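Local coordinates for ADP-ribose pyrophosphatase (Streptococcus suis, PDB 3O8S), which hydrolyses the pyrophosphate linkage of ADP-ribose and belongs to the Nudix hydrolase family, at the interface of chains A and B. Numbering follows the deposited sequence. Chains: chain A/B, ADP-ribose pyrophosphatase.

The interface of chains A and B. Residues chain A 105-108, 124, 150; chain B 132, 135, 205-206.
The C-terminus of chain B docks on the start of helix 106-118 of chain A, a clear case of helix N-terminal capping shared between two subunits. A:Ser105 is the cap residue: its OG, in the crowded position between backbone N and carbonyl carbon (chi1 75°), accepts from A:Asp108 N at 3.2 Å and donates to the terminal carboxylate oxygen B:Asp206 OXT at 2.6 Å. The other terminal oxygen, B:Asp206 O, accepts from the backbone N-H of A:Lys107, N to O 3.2 Å, the donor standing above the carbonyl plane. The positive end of the helix probably steadies this carboxylate. B:Lys135, extended beyond CG, brings its terminal amino group NZ up to the same carboxylate: NZ bonds B:Asp206 OXT at 2.8 Å within its own chain, so OXT accepts from at least two donors, donates to A:Ser105 OG at 3.3 Å, and meets A:Asp108 tip to tip in a salt bridge, NZ to OD2 3.0 Å, from above the carboxylate plane. In the second shell, the backbone N of B:Asp132 donates to the syn lone pair of the side-chain oxygen B:Asp206 OD1 at 3.0 Å, steadying the terminal residue. Beside this polar knot, the ring of B:Phe205 points at A:Ile150 and also touches A:Ala124 CB. A:Lys107, bent at chi3 (-82°), crosses the B:Phe205 side chain at about a right angle, laying CE over one face near the rim, 3.6 Å from B:Phe205 CE2. Repeated by two-fold symmetry, this tail-to-helix clasp helps hold together what is probably a Nudix dimer.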
loop_
_atom_site.group_PDB
_atom_site.type_symbol
_atom_site.label_atom_id
_atom_site.label_comp_id
_atom_site.label_asym_id
_atom_site.label_seq_id
_atom_site.Cartn_x
_atom_site.Cartn_y
_atom_site.Cartn_z
ATOM N N SER A 105 -3.672 -3.958 -11.321
ATOM C CA SER A 105 -3.532 -3.077 -10.170
ATOM C C SER A 105 -4.026 -3.804 -8.908
ATOM O O SER A 105 -4.728 -4.811 -9.022
ATOM C CB SER A 105 -4.336 -1.796 -10.392
ATOM O OG SER A 105 -5.730 -2.021 -10.221
ATOM N N VAL A 106 -3.701 -3.267 -7.722
ATOM C CA VAL A 106 -4.085 -3.818 -6.416
ATOM C C VAL A 106 -5.612 -3.990 -6.336
ATOM O O VAL A 106 -6.083 -5.067 -5.993
ATOM C CB VAL A 106 -3.543 -2.926 -5.259
ATOM C CG1 VAL A 106 -4.239 -3.244 -3.930
ATOM C CG2 VAL A 106 -2.040 -3.084 -5.116
ATOM N N LYS A 107 -6.366 -2.930 -6.666
ATOM C CA LYS A 107 -7.828 -2.894 -6.651
ATOM C C LYS A 107 -8.416 -3.909 -7.616
ATOM O O LYS A 107 -9.237 -4.710 -7.178
ATOM C CB LYS A 107 -8.313 -1.473 -6.975
ATOM C CG LYS A 107 -9.808 -1.264 -7.054
ATOM C CD LYS A 107 -10.171 0.219 -7.183
ATOM C CE LYS A 107 -10.179 0.944 -5.851
ATOM N NZ LYS A 107 -10.637 2.357 -5.965
ATOM N N ASP A 108 -7.984 -3.918 -8.912
ATOM C CA ASP A 108 -8.527 -4.846 -9.907
ATOM C C ASP A 108 -8.263 -6.284 -9.494
ATOM O O ASP A 108 -9.141 -7.147 -9.644
ATOM C CB ASP A 108 -7.952 -4.568 -11.320
ATOM C CG ASP A 108 -8.358 -3.229 -11.922
ATOM O OD1 ASP A 108 -9.438 -2.710 -11.553
ATOM O OD2 ASP A 108 -7.595 -2.702 -12.766
ATOM N N ALA A 124 -13.712 -2.535 -3.984
ATOM C CA ALA A 124 -12.540 -2.215 -3.163
ATOM C C ALA A 124 -12.758 -0.845 -2.557
ATOM O O ALA A 124 -13.167 0.070 -3.269
ATOM C CB ALA A 124 -11.291 -2.244 -4.013
ATOM N N ILE A 150 -7.252 -5.022 1.977
ATOM C CA ILE A 150 -8.208 -4.098 1.395
ATOM C C ILE A 150 -9.603 -4.369 1.971
ATOM O O ILE A 150 -10.100 -5.495 1.891
ATOM C CB ILE A 150 -8.210 -4.195 -0.172
ATOM C CG1 ILE A 150 -6.767 -4.022 -0.794
ATOM C CG2 ILE A 150 -9.277 -3.262 -0.832
ATOM C CD1 ILE A 150 -6.222 -2.631 -0.776
ATOM N N ASP B 132 -1.103 2.443 -9.266
ATOM C CA ASP B 132 -0.631 1.723 -10.417
ATOM C C ASP B 132 0.010 2.731 -11.382
ATOM O O ASP B 132 -0.677 3.647 -11.846
ATOM C CB ASP B 132 -1.807 0.979 -11.046
ATOM C CG ASP B 132 -1.445 0.231 -12.290
ATOM O OD1 ASP B 132 -0.730 -0.787 -12.182
ATOM O OD2 ASP B 132 -1.862 0.665 -13.372
ATOM N N LYS B 135 -1.700 3.563 -14.751
ATOM C CA LYS B 135 -2.906 4.383 -14.662
ATOM C C LYS B 135 -2.629 5.839 -14.262
ATOM O O LYS B 135 -3.500 6.689 -14.469
ATOM C CB LYS B 135 -3.876 3.773 -13.636
ATOM C CG LYS B 135 -4.566 2.487 -14.076
ATOM C CD LYS B 135 -5.516 2.008 -12.990
ATOM C CE LYS B 135 -6.005 0.606 -13.213
ATOM N NZ LYS B 135 -7.043 0.242 -12.210
ATOM N N PHE B 205 -5.989 4.528 -3.714
ATOM C CA PHE B 205 -5.465 3.375 -4.414
ATOM C C PHE B 205 -6.318 3.119 -5.642
ATOM O O PHE B 205 -7.452 3.589 -5.697
ATOM C CB PHE B 205 -5.384 2.148 -3.465
ATOM C CG PHE B 205 -6.698 1.546 -3.006
ATOM C CD1 PHE B 205 -7.506 2.210 -2.084
ATOM C CD2 PHE B 205 -7.092 0.288 -3.442
ATOM C CE1 PHE B 205 -8.705 1.643 -1.634
ATOM C CE2 PHE B 205 -8.303 -0.277 -3.005
ATOM C CZ PHE B 205 -9.098 0.402 -2.098
ATOM N N ASP B 206 -5.781 2.421 -6.642
ATOM C CA ASP B 206 -6.558 2.093 -7.852
ATOM C C ASP B 206 -6.192 0.707 -8.396
ATOM O O ASP B 206 -5.422 -0.006 -7.718
ATOM C CB ASP B 206 -6.390 3.171 -8.943
ATOM C CG ASP B 206 -4.971 3.537 -9.358
ATOM O OD1 ASP B 206 -4.029 2.782 -9.019
ATOM O OD2 ASP B 206 -4.807 4.559 -10.036
ATOM O OXT ASP B 206 -6.737 0.306 -9.452
#